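Local coordinates for Tll0287 protein (Thermosynechococcus elongatus, PDB 5B82) that binds a covalently attached heme c in a PAS-like domain and probably has a redox or sensing role connected with photosynthesis, at residues 107-112 / 173-178; 117-122 / 131-136; 92-97 / 160-165. All coordinates share one frame; numbering follows the deposited sequence. Where two conformers were deposited one is given.

Contact 1. Residues 107-112 / 173-178; sequences QALNQF and RGMYAV. With HEC (heme c), chain B.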
# COMPACT_ATOMS: atom_id res chain seq x y z
N GLN A 107 -3.62 -14.55 -3.56
CA GLN A 107 -3.98 -14.69 -4.97
C GLN A 107 -3.75 -13.38 -5.73
O GLN A 107 -3.25 -13.38 -6.86
CB GLN A 107 -5.46 -15.10 -5.10
CG GLN A 107 -5.95 -15.18 -6.54
CD GLN A 107 -7.47 -15.15 -6.66
OE1 GLN A 107 -8.02 -14.62 -7.63
NE2 GLN A 107 -8.16 -15.72 -5.67
N ALA A 108 -4.13 -12.27 -5.10
CA ALA A 108 -4.06 -10.97 -5.77
C ALA A 108 -2.60 -10.56 -5.94
O ALA A 108 -2.19 -10.16 -7.02
CB ALA A 108 -4.83 -9.91 -4.99
N LEU A 109 -1.84 -10.68 -4.85
CA LEU A 109 -0.41 -10.41 -4.90
C LEU A 109 0.26 -11.26 -5.95
O LEU A 109 1.08 -10.76 -6.72
CB LEU A 109 0.25 -10.62 -3.53
CG LEU A 109 -0.12 -9.56 -2.49
CD1 LEU A 109 0.42 -9.94 -1.12
CD2 LEU A 109 0.42 -8.20 -2.91
N ASN A 110 -0.10 -12.54 -6.01
CA ASN A 110 0.38 -13.41 -7.07
C ASN A 110 0.04 -12.90 -8.48
O ASN A 110 0.89 -12.96 -9.37
CB ASN A 110 -0.14 -14.84 -6.90
CG ASN A 110 0.79 -15.71 -6.08
OD1 ASN A 110 2.01 -15.68 -6.28
ND2 ASN A 110 0.23 -16.48 -5.16
N GLN A 111 -1.19 -12.42 -8.68
CA GLN A 111 -1.58 -11.89 -9.99
C GLN A 111 -0.68 -10.72 -10.37
O GLN A 111 -0.17 -10.66 -11.49
CB GLN A 111 -3.06 -11.48 -10.01
CG GLN A 111 -4.02 -12.62 -10.39
CD GLN A 111 -5.49 -12.22 -10.33
OE1 GLN A 111 -6.24 -12.69 -9.47
NE2 GLN A 111 -5.92 -11.36 -11.25
N PHE A 112 -0.49 -9.80 -9.44
CA PHE A 112 0.41 -8.67 -9.70
C PHE A 112 1.83 -9.15 -10.01
O PHE A 112 2.46 -8.71 -10.99
CB PHE A 112 0.37 -7.69 -8.52
CG PHE A 112 -0.94 -6.95 -8.40
CD1 PHE A 112 -1.51 -6.36 -9.52
CD2 PHE A 112 -1.60 -6.87 -7.18
CE1 PHE A 112 -2.71 -5.67 -9.43
CE2 PHE A 112 -2.82 -6.18 -7.07
CZ PHE A 112 -3.38 -5.59 -8.19
N ARG A 173 5.87 -3.77 -4.48
CA ARG A 173 5.92 -3.38 -3.07
C ARG A 173 4.81 -4.04 -2.25
O ARG A 173 5.01 -4.44 -1.10
CB ARG A 173 5.80 -1.86 -2.94
CG ARG A 173 5.64 -1.38 -1.52
CD ARG A 173 6.95 -1.51 -0.73
NE ARG A 173 6.76 -1.06 0.65
CZ ARG A 173 6.35 -1.83 1.65
NH1 ARG A 173 6.09 -3.11 1.43
NH2 ARG A 173 6.20 -1.33 2.87
N GLY A 174 3.63 -4.13 -2.86
CA GLY A 174 2.43 -4.60 -2.20
C GLY A 174 1.25 -4.12 -3.02
O GLY A 174 1.37 -3.91 -4.24
N MET A 175 0.11 -3.91 -2.38
CA MET A 175 -1.10 -3.51 -3.08
C MET A 175 -2.05 -2.78 -2.15
O MET A 175 -1.92 -2.90 -0.92
CB MET A 175 -1.81 -4.73 -3.66
CG MET A 175 -2.50 -5.61 -2.61
SD MET A 175 -3.08 -7.14 -3.33
CE MET A 175 -3.75 -7.95 -1.86
N TYR A 176 -2.97 -2.01 -2.73
CA TYR A 176 -4.14 -1.55 -1.97
C TYR A 176 -5.25 -2.58 -2.16
O TYR A 176 -5.36 -3.17 -3.23
CB TYR A 176 -4.65 -0.20 -2.47
CG TYR A 176 -3.58 0.87 -2.52
CD1 TYR A 176 -3.25 1.60 -1.38
CD2 TYR A 176 -2.92 1.15 -3.69
CE1 TYR A 176 -2.26 2.58 -1.42
CE2 TYR A 176 -1.95 2.13 -3.75
CZ TYR A 176 -1.62 2.83 -2.62
OH TYR A 176 -0.64 3.79 -2.69
N ALA A 177 -6.05 -2.80 -1.12
CA ALA A 177 -7.18 -3.74 -1.18
C ALA A 177 -8.43 -3.07 -0.62
O ALA A 177 -8.44 -2.58 0.51
CB ALA A 177 -6.87 -4.98 -0.38
N VAL A 178 -9.49 -3.02 -1.42
CA VAL A 178 -10.75 -2.46 -0.98
C VAL A 178 -11.87 -3.49 -1.11
O VAL A 178 -11.91 -4.22 -2.10
CB VAL A 178 -11.14 -1.23 -1.81
CG1 VAL A 178 -12.49 -0.68 -1.37
CG2 VAL A 178 -10.05 -0.16 -1.71
FE HEC B . 6.63 3.31 2.95
CHA HEC B . 4.68 1.45 5.01
CHB HEC B . 5.17 1.71 0.20
CHC HEC B . 8.36 5.29 0.81
CHD HEC B . 8.37 4.60 5.61
NA HEC B . 5.24 1.80 2.66
C1A HEC B . 4.46 1.27 3.66
C2A HEC B . 3.39 0.50 3.06
C3A HEC B . 3.54 0.58 1.74
C4A HEC B . 4.70 1.39 1.45
CMA HEC B . 2.66 -0.07 0.65
CAA HEC B . 2.28 -0.27 3.82
CBA HEC B . 2.57 -1.77 3.92
CGA HEC B . 3.52 -2.04 5.05
O1A HEC B . 4.65 -2.52 4.78
O2A HEC B . 3.18 -1.75 6.22
NB HEC B . 6.75 3.44 0.90
C1B HEC B . 6.03 2.74 -0.05
C2B HEC B . 6.35 3.28 -1.36
C3B HEC B . 7.23 4.27 -1.19
C4B HEC B . 7.49 4.39 0.23
CMB HEC B . 5.79 2.76 -2.70
CAB HEC B . 7.86 5.14 -2.30
CBB HEC B . 6.79 6.03 -2.98
NC HEC B . 8.12 4.66 3.17
C1C HEC B . 8.65 5.42 2.15
C2C HEC B . 9.46 6.46 2.75
C3C HEC B . 9.58 6.19 4.06
C4C HEC B . 8.66 5.11 4.36
CMC HEC B . 10.39 7.38 1.91
CAC HEC B . 10.44 6.95 5.11
CBC HEC B . 10.14 8.46 5.23
ND HEC B . 6.59 3.02 4.97
C1D HEC B . 7.31 3.77 5.90
C2D HEC B . 6.76 3.54 7.22
C3D HEC B . 5.62 2.55 7.01
C4D HEC B . 5.59 2.28 5.60
CMD HEC B . 7.22 4.14 8.56
CAD HEC B . 4.66 1.96 8.07
CBD HEC B . 3.50 2.94 8.14
CGD HEC B . 2.37 2.41 9.00
O1D HEC B . 2.58 2.22 10.22
O2D HEC B . 1.27 2.20 8.45
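M175 reaches out of its strand so that its sulfur sits at the edge of the F112 ring, in the plane of the ring rather than over it. SD lies 5.1 Å from the centroid of the F112 ring, a Met-aromatic contact made from the rim side, while CB of M175 approaches F112 CE2 at 3.8 Å. CG of M175 stands between the backbone N and the carbonyl carbon (chi1 73°), and from there the chain runs out fully extended to CE, crossing the side chains of F112 and L109 at about a right angle. The same sulfur meets the helix at two further points: CB of A108 and CD2 of L109 are each 3.7 Å from SD. CE ends beside A108 CB and L109 CG. Through this one methionine helix 103-114 packs on the antiparallel sheet of the PAS-like fold, and F132 of the adjoining strand touches A108, F112 and M175 alike. R173 turns the opposite way. It shares I135 with G174 as a classic beta bulge; chi2 (72°) bends CD back, and beyond it the guanidinium lies against the heme, whose methyl CMA lies over one face of it. NH2 donates to propionate oxygen O1A of the heme at 2.7 Å, NE packs 3.2 Å from the meso carbon CHB, and NH1 is held by the backbone O of K92. An alanine here would probably leave propionate O1A without its guanidinium charge, K92 O without this donor and a gap beside CHB. The strand therefore has two chemistries, an apolar thioether toward the helix and a cation toward the heme, and the positive charge is likely to favour an ionised propionate.

Contact 2. Residues 117-122 / 131-136; sequences HLQAFW and YFRRID. With HEC (heme c), chain B.
R134 can be followed from its strand to the backbone of 117-122. CB lies 3.8 Å from Q119 O, which R134 N also meets in a backbone hydrogen bond. CG passes Q119 OE1, and CD comes within 3.1 Å of L118 O. The chain then bends at chi3 (-81°), and NE donates almost straight to D136 OD1 at 2.9 Å, on the syn side of the carboxylate, in a salt bridge within the strand. NH1 ends the path in a hydrogen bond of 3.0 Å to L118 O, which lies in the guanidinium plane; F112 O, near the end of helix 103-114, is a further partner, with N115 O a weak one. R133 runs alongside Q119: its NH1 donates at 3.1 Å to a lone pair of Q119 OE1, and its NH2 forms a salt bridge to E39 on helix 28-49. Farther along the antiparallel hairpin, F121 and F132 form a hydrogen-bonded pair. The rings are inclined by 30° and offset so far that they barely overlap, with F132 CD2 over one face of F121, 3.5 Å from CZ. On the other face of the sheet, A120 CB touches CZ and OH of Y131. Next to R134, I135 CD1 touches the heme methyl CMA at 3.5 Å. Gripped by D136 and by carbonyls on both sides of the turn out of the helix, the buried R134 charge is probably well compensated and is likely to help tie that turn to the hairpin.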
# COMPACT_ATOMS: atom_id res chain seq x y z
N HIS A 117 2.48 -5.79 -16.11
CA HIS A 117 1.64 -4.78 -16.73
C HIS A 117 0.30 -4.64 -15.98
O HIS A 117 -0.40 -3.66 -16.15
CB HIS A 117 1.35 -5.15 -18.18
CG HIS A 117 2.55 -5.09 -19.07
ND1 HIS A 117 2.97 -3.93 -19.67
CD2 HIS A 117 3.40 -6.06 -19.49
CE1 HIS A 117 4.04 -4.18 -20.41
NE2 HIS A 117 4.32 -5.47 -20.31
N LEU A 118 -0.05 -5.64 -15.18
CA LEU A 118 -1.35 -5.60 -14.50
C LEU A 118 -1.34 -4.53 -13.41
O LEU A 118 -0.64 -4.68 -12.41
CB LEU A 118 -1.67 -6.96 -13.89
CG LEU A 118 -2.98 -7.05 -13.11
CD1 LEU A 118 -4.15 -6.82 -14.04
CD2 LEU A 118 -3.08 -8.40 -12.42
N GLN A 119 -2.10 -3.46 -13.59
CA GLN A 119 -2.11 -2.40 -12.58
C GLN A 119 -3.14 -2.61 -11.48
O GLN A 119 -2.90 -2.26 -10.31
CB GLN A 119 -2.33 -1.03 -13.22
CG GLN A 119 -1.15 -0.60 -14.09
CD GLN A 119 0.20 -0.79 -13.41
OE1 GLN A 119 0.44 -0.31 -12.30
NE2 GLN A 119 1.11 -1.51 -14.08
N ALA A 120 -4.30 -3.14 -11.84
CA ALA A 120 -5.37 -3.31 -10.85
C ALA A 120 -6.44 -4.23 -11.37
O ALA A 120 -6.56 -4.44 -12.57
CB ALA A 120 -5.99 -1.96 -10.49
N PHE A 121 -7.26 -4.76 -10.48
CA PHE A 121 -8.38 -5.55 -10.95
C PHE A 121 -9.46 -5.60 -9.89
O PHE A 121 -9.19 -5.35 -8.71
CB PHE A 121 -7.91 -6.97 -11.35
CG PHE A 121 -7.54 -7.85 -10.20
CD1 PHE A 121 -8.47 -8.70 -9.63
CD2 PHE A 121 -6.24 -7.83 -9.69
CE1 PHE A 121 -8.13 -9.53 -8.57
CE2 PHE A 121 -5.90 -8.65 -8.62
CZ PHE A 121 -6.85 -9.50 -8.06
N TRP A 122 -10.69 -5.88 -10.32
CA TRP A 122 -11.70 -6.16 -9.34
C TRP A 122 -12.34 -7.52 -9.52
O TRP A 122 -12.41 -8.08 -10.61
CB TRP A 122 -12.69 -5.00 -9.06
CG TRP A 122 -13.47 -4.40 -10.19
CD1 TRP A 122 -13.04 -3.45 -11.08
CD2 TRP A 122 -14.86 -4.62 -10.49
NE1 TRP A 122 -14.06 -3.11 -11.94
CE2 TRP A 122 -15.19 -3.81 -11.59
CE3 TRP A 122 -15.85 -5.44 -9.93
CZ2 TRP A 122 -16.46 -3.80 -12.16
CZ3 TRP A 122 -17.11 -5.43 -10.49
CH2 TRP A 122 -17.41 -4.61 -11.59
N TYR A 131 -11.49 -4.66 -4.86
CA TYR A 131 -10.62 -4.01 -5.82
C TYR A 131 -9.21 -4.01 -5.27
O TYR A 131 -9.01 -3.72 -4.08
CB TYR A 131 -11.08 -2.56 -6.06
CG TYR A 131 -10.19 -1.71 -6.96
CD1 TYR A 131 -10.15 -1.90 -8.33
CD2 TYR A 131 -9.42 -0.67 -6.43
CE1 TYR A 131 -9.36 -1.10 -9.16
CE2 TYR A 131 -8.62 0.14 -7.26
CZ TYR A 131 -8.61 -0.09 -8.62
OH TYR A 131 -7.82 0.72 -9.45
N PHE A 132 -8.25 -4.36 -6.12
CA PHE A 132 -6.85 -4.40 -5.74
C PHE A 132 -6.07 -3.54 -6.73
O PHE A 132 -6.33 -3.57 -7.91
CB PHE A 132 -6.32 -5.83 -5.80
CG PHE A 132 -7.08 -6.79 -4.91
CD1 PHE A 132 -6.73 -6.96 -3.59
CD2 PHE A 132 -8.15 -7.52 -5.42
CE1 PHE A 132 -7.45 -7.85 -2.76
CE2 PHE A 132 -8.87 -8.41 -4.61
CZ PHE A 132 -8.51 -8.57 -3.28
N ARG A 133 -5.10 -2.80 -6.22
CA ARG A 133 -4.29 -1.95 -7.08
C ARG A 133 -2.84 -2.09 -6.66
O ARG A 133 -2.49 -1.87 -5.50
CB ARG A 133 -4.79 -0.50 -7.02
CG ARG A 133 -4.28 0.42 -8.18
CD ARG A 133 -3.03 1.16 -7.80
NE ARG A 133 -2.64 2.14 -8.83
CZ ARG A 133 -1.75 1.91 -9.79
NH1 ARG A 133 -1.14 0.73 -9.85
NH2 ARG A 133 -1.45 2.86 -10.67
N ARG A 134 -1.99 -2.50 -7.60
CA ARG A 134 -0.59 -2.74 -7.26
C ARG A 134 0.14 -1.47 -6.82
O ARG A 134 -0.18 -0.35 -7.24
CB ARG A 134 0.15 -3.42 -8.43
CG ARG A 134 0.93 -2.48 -9.33
CD ARG A 134 1.45 -3.19 -10.60
NE ARG A 134 2.69 -3.95 -10.40
CZ ARG A 134 2.87 -5.20 -10.81
NH1 ARG A 134 1.89 -5.85 -11.43
NH2 ARG A 134 4.03 -5.81 -10.60
N ILE A 135 1.12 -1.66 -5.95
CA ILE A 135 2.04 -0.60 -5.54
C ILE A 135 3.45 -1.02 -5.96
O ILE A 135 3.94 -2.07 -5.54
CB ILE A 135 2.03 -0.40 -4.02
CG1 ILE A 135 0.63 -0.00 -3.55
CG2 ILE A 135 3.04 0.66 -3.61
CD1 ILE A 135 0.39 -0.21 -2.07
N ASP A 136 4.10 -0.20 -6.78
CA ASP A 136 5.45 -0.52 -7.20
C ASP A 136 6.46 0.33 -6.43
O ASP A 136 6.11 1.34 -5.82
CB ASP A 136 5.63 -0.36 -8.71
CG ASP A 136 4.90 -1.44 -9.51
OD1 ASP A 136 4.78 -2.58 -9.01
OD2 ASP A 136 4.46 -1.15 -10.64
FE HEC B . 6.63 3.31 2.95
CHA HEC B . 4.68 1.45 5.01
CHB HEC B . 5.17 1.71 0.20
CHC HEC B . 8.36 5.29 0.81
CHD HEC B . 8.37 4.60 5.61
NA HEC B . 5.24 1.80 2.66
C1A HEC B . 4.46 1.27 3.66
C2A HEC B . 3.39 0.50 3.06
C3A HEC B . 3.54 0.58 1.74
C4A HEC B . 4.70 1.39 1.45
CMA HEC B . 2.66 -0.07 0.65
CAA HEC B . 2.28 -0.27 3.82
CBA HEC B . 2.57 -1.77 3.92
CGA HEC B . 3.52 -2.04 5.05
O1A HEC B . 4.65 -2.52 4.78
O2A HEC B . 3.18 -1.75 6.22
NB HEC B . 6.75 3.44 0.90
C1B HEC B . 6.03 2.74 -0.05
C2B HEC B . 6.35 3.28 -1.36
C3B HEC B . 7.23 4.27 -1.19
C4B HEC B . 7.49 4.39 0.23
CMB HEC B . 5.79 2.76 -2.70
CAB HEC B . 7.86 5.14 -2.30
CBB HEC B . 6.79 6.03 -2.98
NC HEC B . 8.12 4.66 3.17
C1C HEC B . 8.65 5.42 2.15
C2C HEC B . 9.46 6.46 2.75
C3C HEC B . 9.58 6.19 4.06
C4C HEC B . 8.66 5.11 4.36
CMC HEC B . 10.39 7.38 1.91
CAC HEC B . 10.44 6.95 5.11
CBC HEC B . 10.14 8.46 5.23
ND HEC B . 6.59 3.02 4.97
C1D HEC B . 7.31 3.77 5.90
C2D HEC B . 6.76 3.54 7.22
C3D HEC B . 5.62 2.55 7.01
C4D HEC B . 5.59 2.28 5.60
CMD HEC B . 7.22 4.14 8.56
CAD HEC B . 4.66 1.96 8.07
CBD HEC B . 3.50 2.94 8.14
CGD HEC B . 2.37 2.41 9.00
O1D HEC B . 2.58 2.22 10.22
O2D HEC B . 1.27 2.20 8.45
O HOH W 1 3.95 -1.90 -12.93
O HOH W 2 2.72 0.71 -11.11
O HOH W 3 1.04 2.90 -12.42

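Contact 3. Residues 92-97 / 160-165; sequences KYRNPN and PSDRAY. With HEC (heme c), chain B.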
# COMPACT_ATOMS: atom_id res chain seq x y z
N LYS A 92 6.06 -8.34 2.29
CA LYS A 92 7.10 -7.77 3.14
C LYS A 92 6.57 -6.47 3.72
O LYS A 92 6.69 -5.41 3.10
CB LYS A 92 8.37 -7.50 2.33
CG LYS A 92 8.90 -8.73 1.60
CD LYS A 92 9.93 -8.38 0.54
CE LYS A 92 11.22 -7.85 1.14
NZ LYS A 92 12.24 -7.61 0.08
N TYR A 93 5.96 -6.56 4.90
CA TYR A 93 5.27 -5.43 5.51
C TYR A 93 6.05 -4.83 6.67
O TYR A 93 6.86 -5.50 7.32
CB TYR A 93 3.89 -5.86 6.01
CG TYR A 93 3.95 -7.11 6.86
CD1 TYR A 93 4.15 -7.04 8.23
CD2 TYR A 93 3.84 -8.37 6.28
CE1 TYR A 93 4.22 -8.18 9.00
CE2 TYR A 93 3.91 -9.51 7.04
CZ TYR A 93 4.10 -9.41 8.40
OH TYR A 93 4.17 -10.55 9.15
N ARG A 94 5.79 -3.56 6.93
CA ARG A 94 6.39 -2.85 8.04
C ARG A 94 5.42 -2.85 9.21
O ARG A 94 5.78 -3.19 10.33
CB ARG A 94 6.72 -1.42 7.61
CG ARG A 94 7.29 -0.53 8.69
CD ARG A 94 8.22 0.47 8.04
NE ARG A 94 9.42 -0.19 7.54
CZ ARG A 94 10.33 0.38 6.76
NH1 ARG A 94 10.18 1.63 6.35
NH2 ARG A 94 11.39 -0.32 6.37
N ASN A 95 4.18 -2.46 8.93
CA ASN A 95 3.12 -2.48 9.92
C ASN A 95 2.43 -3.85 9.88
O ASN A 95 1.94 -4.27 8.83
CB ASN A 95 2.14 -1.35 9.62
CG ASN A 95 1.03 -1.23 10.66
OD1 ASN A 95 0.56 -2.22 11.21
ND2 ASN A 95 0.61 0.01 10.91
N PRO A 96 2.39 -4.55 11.03
CA PRO A 96 1.79 -5.89 11.05
C PRO A 96 0.32 -5.92 10.62
O PRO A 96 -0.18 -6.99 10.29
CB PRO A 96 1.95 -6.33 12.50
CG PRO A 96 2.13 -5.07 13.27
CD PRO A 96 2.87 -4.15 12.36
N ASN A 97 -0.35 -4.77 10.61
CA ASN A 97 -1.74 -4.72 10.16
C ASN A 97 -1.86 -4.88 8.64
O ASN A 97 -2.97 -4.99 8.11
CB ASN A 97 -2.40 -3.41 10.59
CG ASN A 97 -3.90 -3.39 10.33
OD1 ASN A 97 -4.62 -4.32 10.71
ND2 ASN A 97 -4.37 -2.34 9.66
N PRO A 160 9.60 -3.53 15.18
CA PRO A 160 10.56 -4.60 15.49
C PRO A 160 10.52 -5.78 14.51
O PRO A 160 11.54 -6.42 14.30
CB PRO A 160 10.14 -5.06 16.89
CG PRO A 160 9.37 -3.92 17.46
CD PRO A 160 8.66 -3.30 16.30
N SER A 161 9.35 -6.05 13.94
CA SER A 161 9.19 -7.16 13.00
C SER A 161 9.17 -6.71 11.54
O SER A 161 8.60 -7.38 10.69
CB SER A 161 7.92 -7.95 13.31
OG SER A 161 8.07 -8.73 14.48
N ASP A 162 9.81 -5.58 11.27
CA ASP A 162 9.83 -5.01 9.92
C ASP A 162 10.42 -5.98 8.90
O ASP A 162 11.39 -6.68 9.19
CB ASP A 162 10.62 -3.70 9.91
CG ASP A 162 10.67 -3.06 8.54
OD1 ASP A 162 11.76 -2.60 8.14
OD2 ASP A 162 9.62 -3.00 7.87
N ARG A 163 9.83 -6.02 7.71
CA ARG A 163 10.36 -6.80 6.59
C ARG A 163 10.38 -5.95 5.32
O ARG A 163 10.82 -6.40 4.27
CB ARG A 163 9.52 -8.06 6.36
CG ARG A 163 9.44 -9.00 7.55
CD ARG A 163 10.19 -10.31 7.32
NE ARG A 163 11.64 -10.16 7.41
CZ ARG A 163 12.50 -11.18 7.35
NH1 ARG A 163 12.06 -12.42 7.19
NH2 ARG A 163 13.81 -10.96 7.44
N ALA A 164 9.89 -4.72 5.43
CA ALA A 164 9.74 -3.85 4.26
C ALA A 164 11.04 -3.18 3.82
O ALA A 164 11.12 -1.95 3.74
CB ALA A 164 8.65 -2.81 4.51
N TYR A 165 12.06 -3.99 3.54
CA TYR A 165 13.34 -3.47 3.06
C TYR A 165 13.91 -4.38 1.98
O TYR A 165 13.36 -5.45 1.70
CB TYR A 165 14.35 -3.34 4.21
CG TYR A 165 14.54 -4.61 5.02
CD1 TYR A 165 13.89 -4.77 6.24
CD2 TYR A 165 15.36 -5.63 4.58
CE1 TYR A 165 14.05 -5.92 6.99
CE2 TYR A 165 15.53 -6.79 5.32
CZ TYR A 165 14.87 -6.93 6.53
OH TYR A 165 15.03 -8.07 7.27
FE HEC B . 6.63 3.31 2.95
CHA HEC B . 4.68 1.45 5.01
CHB HEC B . 5.17 1.71 0.20
CHC HEC B . 8.36 5.29 0.81
CHD HEC B . 8.37 4.60 5.61
NA HEC B . 5.24 1.80 2.66
C1A HEC B . 4.46 1.27 3.66
C2A HEC B . 3.39 0.50 3.06
C3A HEC B . 3.54 0.58 1.74
C4A HEC B . 4.70 1.39 1.45
CMA HEC B . 2.66 -0.07 0.65
CAA HEC B . 2.28 -0.27 3.82
CBA HEC B . 2.57 -1.77 3.92
CGA HEC B . 3.52 -2.04 5.05
O1A HEC B . 4.65 -2.52 4.78
O2A HEC B . 3.18 -1.75 6.22
NB HEC B . 6.75 3.44 0.90
C1B HEC B . 6.03 2.74 -0.05
C2B HEC B . 6.35 3.28 -1.36
C3B HEC B . 7.23 4.27 -1.19
C4B HEC B . 7.49 4.39 0.23
CMB HEC B . 5.79 2.76 -2.70
CAB HEC B . 7.86 5.14 -2.30
CBB HEC B . 6.79 6.03 -2.98
NC HEC B . 8.12 4.66 3.17
C1C HEC B . 8.65 5.42 2.15
C2C HEC B . 9.46 6.46 2.75
C3C HEC B . 9.58 6.19 4.06
C4C HEC B . 8.66 5.11 4.36
CMC HEC B . 10.39 7.38 1.91
CAC HEC B . 10.44 6.95 5.11
CBC HEC B . 10.14 8.46 5.23
ND HEC B . 6.59 3.02 4.97
C1D HEC B . 7.31 3.77 5.90
C2D HEC B . 6.76 3.54 7.22
C3D HEC B . 5.62 2.55 7.01
C4D HEC B . 5.59 2.28 5.60
CMD HEC B . 7.22 4.14 8.56
CAD HEC B . 4.66 1.96 8.07
CBD HEC B . 3.50 2.94 8.14
CGD HEC B . 2.37 2.41 9.00
O1D HEC B . 2.58 2.22 10.22
O2D HEC B . 1.27 2.20 8.45
O HOH W 4 7.07 -4.57 12.79
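D162 OD2 is gripped from opposite faces of its carboxylate plane. On one face R94 NE donates to it at 2.8 Å, standing 57° out of that plane; on the other A164 N donates at 3.0 Å, closing an Asx turn. The second carboxylate oxygen, OD1, takes R94 NH2 on its syn side at 2.9 Å, which completes a side-on salt bridge, and R151 adds another charge there. The guanidinium and carboxylate planes stand 60° apart, so the two groups do not meet as a flat pair. CB of A164 packs over one face of the R94 guanidinium, and the heme meso carbon CHD lies at its edge. R94 NH2 has a further partner in C144 O, next to the axial ligand H145, whose ND1 is hydrogen-bonded to A164 O. The backbone of the first loop meanwhile holds the propionates: R94 N donates to heme O1A at 2.6 Å and N95 N to heme O2A at 3.0 Å. N95 holds CG anti to its backbone N (chi1 -176°), and its ND2 donates to the other propionate, 3.0 Å from heme O1D, while its OD1 accepts from N97 N in a second Asx turn. Two more bonds tie the loops together, R163 N to Y93 O and K92 NZ to Y165 O, the latter 2.9 Å long. The carboxylate of D162 probably offsets the positive charges of R94, at the heme edge, and of R151. Loop 92-97 leads from edge strand 85-89 toward helix 103-114. The loop at 160-165 leads from helix 153-158 toward strand 172-181, so the contact joins two connections of the PAS-like fold at the propionate side of the heme.

In the fold
From the N terminus, after helices 28-49 and 69-82 and strand 85-89, the chain enters 92-97, the first half of contact 3. Helix 103-114 then supplies the first half of contact 1, and 117-122 followed by 131-136 closes contact 2, a short hairpin loop. That loop is nested inside both longer ones. The chain passes the heme-attachment region before 160-165 closes contact 3, and strand 172-181 finally closes contact 1, so contacts 1 and 3 cross. Contacts 1 and 2 meet on neighbouring strands of one sheet; contact 3 lies on the far side of the chain's centre from contact 2, and all three reach the heme.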